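Local coordinates for protein chorismate synthase (Campylobacter jejuni, PDB 1SQ1) that probably converts 5-enolpyruvylshikimate-3-phosphate into chorismate and phosphate with the help of reduced FMN, completing the pathway to chorismate, the branch point of aromatic amino acid biosynthesis, at residues A[39-42]-A[43-46]; A[183-186]-A[187-191]; A[333-336]-A[337-340]. All coordinates share one frame; numbering follows the deposited sequence.

Interaction 1 (A[39-42]-A[43-46]); sequences LQNE and LDKR
Asp44 folds back over the preceding turn of helix 36-45, towards Gln40 and Asn41. Its CB rests 3.3 Å from the carbonyl O of Asn41. With CG beside the backbone N and anti to the carbonyl carbon (chi1 -67°), the chain turns back over the peptide of Gln40, and CG already lies close to Gln40 O. Beyond it OD2 lies 3.1 Å from Gln40 O; both are acceptors, so this is proximity and not a bond. OD1 faces the Gln40 amide across a gap of 3.9 Å to NE2, the two flat groups turned 40° apart. The amide is occupied elsewhere: Gln40 OE1 accepts from Ala62 N, and NE2 gives a weak bond to Asp60 O.

The backbone does the real binding here. Leu43 N donates to Leu39 O at 3.1 Å, an almost straight i to i+4 bond. Further on the ladder slackens: Asp44 N divides between weak bonds to Gln40 O and Asn41 O, and Lys45 N gives a weak one to Asn41 O but a better one to Glu42 O at 2.9 Å, from above the carbonyl plane. This mixture of i+3 and i+4 bonds is consistent with a loosely bonded end to the helix, just before Arg46, a predicted NADP(+)-binding residue.

Leucines suit positions 39 and 43 because both face inward, onto helix 128-143 and Ala62. Glu42 OE1 is 4.8 Å from Lys45 NZ, opposite charges not in contact, and makes its salt bridge with Arg337 instead. Across this turn, then, the side-chain charges pair little with one another. Asp44, exposed to solvent, can keep its charge hydrated, whereas the negative pole expected at the helix C terminus would probably suit a lysine at 45.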
ATOM      1  N   LEU A  39     -25.785  11.966   7.131  1.00 86.15           N
ATOM      2  CA  LEU A  39     -24.782  11.294   7.937  1.00 84.98           C
ATOM      3  C   LEU A  39     -25.396  10.967   9.284  1.00 85.18           C
ATOM      4  O   LEU A  39     -25.446   9.810   9.696  1.00 86.09           O
ATOM      5  CB  LEU A  39     -23.569  12.197   8.152  1.00 82.86           C
ATOM      6  CG  LEU A  39     -22.674  11.815   9.331  1.00 80.89           C
ATOM      7  CD1 LEU A  39     -21.893  10.552   9.006  1.00 80.92           C
ATOM      8  CD2 LEU A  39     -21.733  12.959   9.638  1.00 80.59           C
ATOM      9  N   GLN A  40     -25.875  12.001   9.962  1.00 84.95           N
ATOM     10  CA  GLN A  40     -26.469  11.823  11.273  1.00 84.85           C
ATOM     11  C   GLN A  40     -27.628  10.837  11.257  1.00 84.72           C
ATOM     12  O   GLN A  40     -27.828  10.102  12.219  1.00 83.61           O
ATOM     13  CB  GLN A  40     -26.933  13.166  11.825  1.00 85.69           C
ATOM     14  CG  GLN A  40     -27.334  13.103  13.280  1.00 87.88           C
ATOM     15  CD  GLN A  40     -26.197  12.637  14.172  1.00 89.73           C
ATOM     16  OE1 GLN A  40     -25.155  13.292  14.259  1.00 90.20           O
ATOM     17  NE2 GLN A  40     -26.390  11.498  14.837  1.00 89.73           N
ATOM     18  N   ASN A  41     -28.393  10.814  10.171  1.00 85.09           N
ATOM     19  CA  ASN A  41     -29.519   9.889  10.083  1.00 85.82           C
ATOM     20  C   ASN A  41     -29.069   8.450   9.951  1.00 85.90           C
ATOM     21  O   ASN A  41     -29.621   7.559  10.589  1.00 87.11           O
ATOM     22  CB  ASN A  41     -30.425  10.227   8.902  1.00 86.31           C
ATOM     23  CG  ASN A  41     -31.248  11.462   9.143  1.00 87.65           C
ATOM     24  OD1 ASN A  41     -31.762  11.671  10.244  1.00 88.09           O
ATOM     25  ND2 ASN A  41     -31.396  12.287   8.112  1.00 87.88           N
ATOM     26  N   GLU A  42     -28.070   8.223   9.113  1.00 85.61           N
ATOM     27  CA  GLU A  42     -27.580   6.876   8.902  1.00 84.55           C
ATOM     28  C   GLU A  42     -27.090   6.311  10.220  1.00 84.26           C
ATOM     29  O   GLU A  42     -27.346   5.150  10.539  1.00 84.21           O
ATOM     30  CB  GLU A  42     -26.451   6.871   7.877  1.00 84.53           C
ATOM     31  CG  GLU A  42     -26.372   5.581   7.089  1.00 85.38           C
ATOM     32  CD  GLU A  42     -27.557   5.399   6.148  1.00 85.93           C
ATOM     33  OE1 GLU A  42     -27.665   4.327   5.521  1.00 86.27           O
ATOM     34  OE2 GLU A  42     -28.380   6.329   6.026  1.00 87.34           O
ATOM     35  N   LEU A  43     -26.392   7.131  10.998  1.00 83.67           N
ATOM     36  CA  LEU A  43     -25.888   6.665  12.283  1.00 84.18           C
ATOM     37  C   LEU A  43     -27.035   6.224  13.196  1.00 84.96           C
ATOM     38  O   LEU A  43     -26.860   5.338  14.038  1.00 84.91           O
ATOM     39  CB  LEU A  43     -25.047   7.754  12.969  1.00 81.48           C
ATOM     40  CG  LEU A  43     -23.595   7.901  12.509  1.00 79.46           C
ATOM     41  CD1 LEU A  43     -22.933   9.038  13.255  1.00 79.05           C
ATOM     42  CD2 LEU A  43     -22.845   6.605  12.764  1.00 79.86           C
ATOM     43  N   ASP A  44     -28.211   6.826  13.014  1.00 85.76           N
ATOM     44  CA  ASP A  44     -29.375   6.489  13.832  1.00 87.42           C
ATOM     45  C   ASP A  44     -30.037   5.177  13.416  1.00 88.86           C
ATOM     46  O   ASP A  44     -30.850   4.618  14.160  1.00 89.23           O
ATOM     47  CB  ASP A  44     -30.409   7.625  13.806  1.00 86.48           C
ATOM     48  CG  ASP A  44     -29.905   8.893  14.487  1.00 86.50           C
ATOM     49  OD1 ASP A  44     -29.138   8.792  15.471  1.00 86.35           O
ATOM     50  OD2 ASP A  44     -30.292   9.996  14.054  1.00 85.97           O
ATOM     51  N   LYS A  45     -29.687   4.683  12.232  1.00 90.83           N
ATOM     52  CA  LYS A  45     -30.246   3.427  11.748  1.00 91.28           C
ATOM     53  C   LYS A  45     -29.640   2.253  12.511  1.00 92.51           C
ATOM     54  O   LYS A  45     -30.364   1.349  12.934  1.00 92.84           O
ATOM     55  CB  LYS A  45     -30.002   3.257  10.244  1.00 90.48           C
ATOM     56  CG  LYS A  45     -31.102   3.838   9.368  1.00 88.81           C
ATOM     57  CD  LYS A  45     -31.039   3.264   7.961  1.00 89.02           C
ATOM     58  CE  LYS A  45     -32.257   3.659   7.143  1.00 88.68           C
ATOM     59  NZ  LYS A  45     -32.239   3.058   5.777  1.00 89.23           N
ATOM     60  N   ARG A  46     -28.320   2.262  12.692  1.00 92.99           N
ATOM     61  CA  ARG A  46     -27.678   1.177  13.428  1.00 94.86           C
ATOM     62  C   ARG A  46     -28.138   1.223  14.893  1.00 95.88           C
ATOM     63  O   ARG A  46     -28.254   2.303  15.481  1.00 95.11           O
ATOM     64  CB  ARG A  46     -26.153   1.292  13.354  1.00 94.47           C
ATOM     65  CG  ARG A  46     -25.578   2.474  14.099  1.00 94.52           C
ATOM     66  CD  ARG A  46     -24.077   2.334  14.261  1.00 93.92           C
ATOM     67  NE  ARG A  46     -23.698   1.194  15.095  1.00 93.53           N
ATOM     68  CZ  ARG A  46     -23.877   1.127  16.412  1.00 93.75           C
ATOM     69  NH1 ARG A  46     -24.439   2.137  17.065  1.00 94.55           N
ATOM     70  NH2 ARG A  46     -23.474   0.054  17.082  1.00 92.08           N
TER

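Interaction 2 (A[183-186]-A[187-191]); sequences PKLE and SDFKN
Lys184 approaches Asp188 through its backbone alone, its carbonyl O lying 4.1 Å from the carboxylate OD2, while its own flexible, charged chain suits the exposed surface. That carboxylate oxygen takes its hydrogen bond from Ser187 OG, 2.9 Å from Asp188 OD2 on the anti side and out of the carboxylate plane.

Leu185 does more. Its carbonyl O receives Phe189 N at 3.0 Å in a nearly straight bond, with Asp188 N adding a weak one, and the same oxygen sits over the Phe189 ring. On that ring face too, Leu185 CB makes a CH-pi contact, 4.1 Å from the centroid and 24° off the ring normal. Phe189 is turned to receive it by a CG anti to its carbonyl carbon (chi1 -65°).

This is the first turn of helix 186-198, where a loop coming from helix 170-175 passes into regular i to i+4 bonding. An aromatic residue fits position 189 because it is buried against Phe159, Ile178 and Cys180.

Glu186 then reaches along the helix surface to Lys190, one turn on, and is modelled in a salt bridge to its NZ, the hydrogen bond weak and the detail doubtful because OE1 is poorly placed. The stronger partner of Lys190 NZ is Glu177, in a salt bridge. The approach of the Glu177 and Glu186 carboxylates is equally doubtful; if real, the lysine would probably offset two neighbouring acids.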
ATOM      1  N   PRO A 183     -42.610  -8.368   3.524  1.00 73.51           N
ATOM      2  CA  PRO A 183     -43.691  -8.027   4.460  1.00 73.72           C
ATOM      3  C   PRO A 183     -44.525  -9.200   4.977  1.00 73.35           C
ATOM      4  O   PRO A 183     -45.199  -9.086   6.002  1.00 72.26           O
ATOM      5  CB  PRO A 183     -44.524  -7.016   3.670  1.00 74.32           C
ATOM      6  CG  PRO A 183     -44.305  -7.442   2.240  1.00 74.57           C
ATOM      7  CD  PRO A 183     -42.824  -7.716   2.219  1.00 74.47           C
ATOM      8  N   LYS A 184     -44.466 -10.322   4.269  1.00 73.76           N
ATOM      9  CA  LYS A 184     -45.214 -11.513   4.653  1.00 73.99           C
ATOM     10  C   LYS A 184     -44.521 -12.266   5.799  1.00 73.38           C
ATOM     11  O   LYS A 184     -45.148 -13.067   6.503  1.00 74.34           O
ATOM     12  CB  LYS A 184     -45.378 -12.429   3.435  1.00 75.24           C
ATOM     13  CG  LYS A 184     -46.005 -13.788   3.731  1.00 78.82           C
ATOM     14  CD  LYS A 184     -47.418 -13.681   4.318  1.00 79.98           C
ATOM     15  CE  LYS A 184     -48.018 -15.074   4.533  1.00 79.97           C
ATOM     16  NZ  LYS A 184     -49.453 -15.055   4.926  1.00 79.66           N
ATOM     17  N   LEU A 185     -43.231 -12.004   5.994  1.00 70.69           N
ATOM     18  CA  LEU A 185     -42.474 -12.658   7.056  1.00 68.57           C
ATOM     19  C   LEU A 185     -42.020 -11.680   8.133  1.00 67.89           C
ATOM     20  O   LEU A 185     -41.346 -12.069   9.080  1.00 67.87           O
ATOM     21  CB  LEU A 185     -41.253 -13.379   6.470  1.00 66.93           C
ATOM     22  CG  LEU A 185     -41.435 -14.729   5.762  1.00 66.60           C
ATOM     23  CD1 LEU A 185     -42.712 -14.746   4.947  1.00 67.00           C
ATOM     24  CD2 LEU A 185     -40.229 -14.993   4.875  1.00 64.49           C
ATOM     25  N   GLU A 186     -42.401 -10.416   8.000  1.00 67.37           N
ATOM     26  CA  GLU A 186     -41.984  -9.408   8.967  1.00 68.76           C
ATOM     27  C   GLU A 186     -42.425  -9.725  10.396  1.00 69.23           C
ATOM     28  O   GLU A 186     -41.773  -9.310  11.357  1.00 70.28           O
ATOM     29  CB  GLU A 186     -42.496  -8.028   8.538  1.00 69.78           C
ATOM     30  CG  GLU A 186     -41.767  -6.847   9.171  1.00 70.95           C
ATOM     31  CD  GLU A 186     -42.638  -6.074  10.141  1.00 73.43           C
ATOM     32  OE1 GLU A 186     -42.201  -5.004  10.622  1.00 73.54           O
ATOM     33  OE2 GLU A 186     -43.763  -6.542  10.428  1.00 75.56           O
ATOM     34  N   SER A 187     -43.522 -10.461  10.540  1.00 69.46           N
ATOM     35  CA  SER A 187     -44.018 -10.826  11.868  1.00 68.70           C
ATOM     36  C   SER A 187     -43.232 -12.011  12.429  1.00 67.70           C
ATOM     37  O   SER A 187     -43.030 -12.112  13.636  1.00 66.39           O
ATOM     38  CB  SER A 187     -45.504 -11.198  11.808  1.00 68.73           C
ATOM     39  OG  SER A 187     -45.674 -12.529  11.342  1.00 69.41           O
ATOM     40  N   ASP A 188     -42.804 -12.909  11.544  1.00 67.76           N
ATOM     41  CA  ASP A 188     -42.046 -14.086  11.958  1.00 68.45           C
ATOM     42  C   ASP A 188     -40.631 -13.703  12.382  1.00 69.14           C
ATOM     43  O   ASP A 188     -40.101 -14.234  13.366  1.00 69.40           O
ATOM     44  CB  ASP A 188     -41.977 -15.117  10.828  1.00 69.16           C
ATOM     45  CG  ASP A 188     -43.347 -15.554  10.357  1.00 71.62           C
ATOM     46  OD1 ASP A 188     -43.567 -16.782  10.201  1.00 69.54           O
ATOM     47  OD2 ASP A 188     -44.204 -14.662  10.139  1.00 73.96           O
ATOM     48  N   PHE A 189     -40.008 -12.793  11.643  1.00 67.50           N
ATOM     49  CA  PHE A 189     -38.675 -12.373  12.010  1.00 67.54           C
ATOM     50  C   PHE A 189     -38.728 -11.805  13.426  1.00 69.63           C
ATOM     51  O   PHE A 189     -37.959 -12.223  14.292  1.00 70.23           O
ATOM     52  CB  PHE A 189     -38.148 -11.308  11.044  1.00 66.90           C
ATOM     53  CG  PHE A 189     -37.956 -11.797   9.635  1.00 65.59           C
ATOM     54  CD1 PHE A 189     -37.829 -13.157   9.361  1.00 65.64           C
ATOM     55  CD2 PHE A 189     -37.890 -10.898   8.579  1.00 63.10           C
ATOM     56  CE1 PHE A 189     -37.642 -13.613   8.058  1.00 63.89           C
ATOM     57  CE2 PHE A 189     -37.701 -11.350   7.272  1.00 61.92           C
ATOM     58  CZ  PHE A 189     -37.577 -12.706   7.013  1.00 61.26           C
ATOM     59  N   LYS A 190     -39.645 -10.865  13.663  1.00 70.80           N
ATOM     60  CA  LYS A 190     -39.783 -10.226  14.977  1.00 71.33           C
ATOM     61  C   LYS A 190     -39.942 -11.234  16.099  1.00 71.81           C
ATOM     62  O   LYS A 190     -39.260 -11.171  17.124  1.00 70.83           O
ATOM     63  CB  LYS A 190     -40.987  -9.283  14.976  1.00 72.33           C
ATOM     64  CG  LYS A 190     -40.815  -8.079  14.081  1.00 73.70           C
ATOM     65  CD  LYS A 190     -42.007  -7.159  14.161  1.00 75.18           C
ATOM     66  CE  LYS A 190     -41.777  -5.904  13.341  1.00 77.05           C
ATOM     67  NZ  LYS A 190     -42.951  -4.983  13.410  1.00 80.46           N
ATOM     68  N   ASN A 191     -40.873 -12.153  15.886  1.00 73.51           N
ATOM     69  CA  ASN A 191     -41.178 -13.211  16.828  1.00 73.84           C
ATOM     70  C   ASN A 191     -39.926 -14.049  17.060  1.00 73.38           C
ATOM     71  O   ASN A 191     -39.531 -14.272  18.205  1.00 73.77           O
ATOM     72  CB  ASN A 191     -42.305 -14.065  16.248  1.00 75.27           C
ATOM     73  CG  ASN A 191     -42.316 -15.462  16.799  1.00 76.69           C
ATOM     74  OD1 ASN A 191     -42.342 -16.437  16.044  1.00 77.14           O
ATOM     75  ND2 ASN A 191     -42.295 -15.574  18.119  1.00 76.45           N
TER

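Interaction 3 (A[333-336]-A[337-340]); sequences SAMV and RLVL
Arg337 turns back over Ser333, one helical turn earlier. Its backbone N bonds to Ser333 O at 2.9 Å, while its side chain, bent at both chi2 (95°) and chi3 (82°), curls so that Ser333 CB stands over one face of the guanidinium, towards its rim. The salt bridge from NH2 to Glu42 is probably what makes a buried charge acceptable here. The small serine suits its place too: its methylene can sit over the flat cation while its hydroxyl bonds to Ser151.

Leu338 follows, its N meeting Ala334 O at 2.9 Å in a straight bond close to the C=O axis. From here CD1 reaches Met335, present as selenomethionine, and touches SE at 3.9 Å; the flexible selenoether chain can adapt to the leucine's shape.

Val339 N continues the ladder to Met335 O at 3.1 Å, almost linear at the hydrogen. Its CG2, beside the backbone N, packs against that carbonyl.

Leu340 N closes the series on Val336 O, tilted from the carbonyl plane, and CD1 lies 4.3 Å from Val336 CG1, a light apolar contact.

In this buried central region helix 325-346 is enclosed on several sides: Met335 and Val339 pack on helix 226-235, Leu340 and the chain of Arg337 on helix 128-143, and Val336 and Leu340 on strands 148-156 and 205-212 of a five-stranded antiparallel sheet.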
ATOM      1  N   SER A 333     -24.171  -1.966   4.301  1.00 56.94           N
ATOM      2  CA  SER A 333     -24.390  -0.880   3.348  1.00 57.90           C
ATOM      3  C   SER A 333     -23.184   0.049   3.326  1.00 58.03           C
ATOM      4  O   SER A 333     -22.617   0.310   2.268  1.00 57.92           O
ATOM      5  CB  SER A 333     -25.644  -0.072   3.699  1.00 57.34           C
ATOM      6  OG  SER A 333     -26.814  -0.697   3.199  1.00 57.69           O
ATOM      7  N   ALA A 334     -22.795   0.538   4.503  1.00 58.09           N
ATOM      8  CA  ALA A 334     -21.655   1.439   4.626  1.00 56.96           C
ATOM      9  C   ALA A 334     -20.427   0.874   3.922  1.00 56.24           C
ATOM     10  O   ALA A 334     -19.789   1.565   3.135  1.00 56.00           O
ATOM     11  CB  ALA A 334     -21.348   1.692   6.096  1.00 57.00           C
HETATM   12  N   MSE A 335     -20.106  -0.386   4.203  1.00 56.41           N
HETATM   13  CA  MSE A 335     -18.958  -1.036   3.588  1.00 57.52           C
HETATM   14  C   MSE A 335     -19.046  -1.088   2.066  1.00 57.62           C
HETATM   15  O   MSE A 335     -18.061  -0.810   1.376  1.00 58.23           O
HETATM   16  CB  MSE A 335     -18.774  -2.462   4.129  1.00 59.46           C
HETATM   17  CG  MSE A 335     -18.399  -2.555   5.595  1.00 62.04           C
HETATM   18 SE   MSE A 335     -16.942  -1.389   6.125  1.00 74.18          SE
HETATM   19  CE  MSE A 335     -15.470  -2.171   5.125  1.00 65.35           C
ATOM     20  N   VAL A 336     -20.207  -1.456   1.534  1.00 56.67           N
ATOM     21  CA  VAL A 336     -20.342  -1.522   0.083  1.00 56.27           C
ATOM     22  C   VAL A 336     -20.238  -0.114  -0.481  1.00 56.39           C
ATOM     23  O   VAL A 336     -19.837   0.090  -1.624  1.00 57.42           O
ATOM     24  CB  VAL A 336     -21.679  -2.150  -0.340  1.00 55.82           C
ATOM     25  CG1 VAL A 336     -21.802  -2.118  -1.847  1.00 54.64           C
ATOM     26  CG2 VAL A 336     -21.750  -3.589   0.158  1.00 54.47           C
ATOM     27  N   ARG A 337     -20.569   0.863   0.349  1.00 56.20           N
ATOM     28  CA  ARG A 337     -20.501   2.252  -0.053  1.00 55.11           C
ATOM     29  C   ARG A 337     -19.031   2.601  -0.231  1.00 54.52           C
ATOM     30  O   ARG A 337     -18.618   2.983  -1.328  1.00 55.39           O
ATOM     31  CB  ARG A 337     -21.095   3.143   1.028  1.00 57.10           C
ATOM     32  CG  ARG A 337     -22.018   4.211   0.510  1.00 58.10           C
ATOM     33  CD  ARG A 337     -23.476   3.773   0.566  1.00 58.52           C
ATOM     34  NE  ARG A 337     -24.074   3.951   1.888  1.00 58.44           N
ATOM     35  CZ  ARG A 337     -25.383   4.122   2.076  1.00 60.08           C
ATOM     36  NH1 ARG A 337     -26.205   4.141   1.023  1.00 61.47           N
ATOM     37  NH2 ARG A 337     -25.882   4.258   3.298  1.00 57.03           N
ATOM     38  N   LEU A 338     -18.251   2.461   0.846  1.00 51.40           N
ATOM     39  CA  LEU A 338     -16.821   2.772   0.819  1.00 49.22           C
ATOM     40  C   LEU A 338     -16.121   2.155  -0.387  1.00 49.21           C
ATOM     41  O   LEU A 338     -15.394   2.834  -1.113  1.00 48.61           O
ATOM     42  CB  LEU A 338     -16.147   2.291   2.102  1.00 47.29           C
ATOM     43  CG  LEU A 338     -16.485   3.065   3.385  1.00 46.93           C
ATOM     44  CD1 LEU A 338     -16.267   2.151   4.560  1.00 45.09           C
ATOM     45  CD2 LEU A 338     -15.633   4.320   3.532  1.00 45.79           C
ATOM     46  N   VAL A 339     -16.341   0.867  -0.606  1.00 49.11           N
ATOM     47  CA  VAL A 339     -15.718   0.206  -1.741  1.00 48.29           C
ATOM     48  C   VAL A 339     -16.069   0.913  -3.055  1.00 49.09           C
ATOM     49  O   VAL A 339     -15.177   1.404  -3.749  1.00 48.79           O
ATOM     50  CB  VAL A 339     -16.149  -1.265  -1.833  1.00 47.31           C
ATOM     51  CG1 VAL A 339     -15.449  -1.938  -2.999  1.00 45.47           C
ATOM     52  CG2 VAL A 339     -15.820  -1.978  -0.535  1.00 47.76           C
ATOM     53  N   LEU A 340     -17.359   0.972  -3.401  1.00 49.33           N
ATOM     54  CA  LEU A 340     -17.773   1.620  -4.654  1.00 48.23           C
ATOM     55  C   LEU A 340     -17.214   3.032  -4.829  1.00 49.25           C
ATOM     56  O   LEU A 340     -16.742   3.381  -5.914  1.00 50.91           O
ATOM     57  CB  LEU A 340     -19.297   1.661  -4.778  1.00 42.65           C
ATOM     58  CG  LEU A 340     -19.939   0.332  -5.189  1.00 40.30           C
ATOM     59  CD1 LEU A 340     -21.435   0.492  -5.241  1.00 32.81           C
ATOM     60  CD2 LEU A 340     -19.386  -0.136  -6.527  1.00 33.32           C
TER

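From the N terminus, interaction 1 comes first, in the later part of helix 36-45; interaction 2 follows at the start of helix 186-198, and interaction 3 lies within helix 325-346. Each is local, spanning about one helical turn, so none closes a long loop, and the three run in series without nesting or crossing. In space, interactions 1 and 3 touch: the salt bridge between Glu42 OE1 and Arg337 NH2, 2.8 Å long, ties helix 36-45 to the buried helix 325-346, and both helices pack on helix 128-143. Interaction 2 stands apart at the surface, its nearest atoms about 14 Å from interaction 1 and about 16 Å from interaction 3.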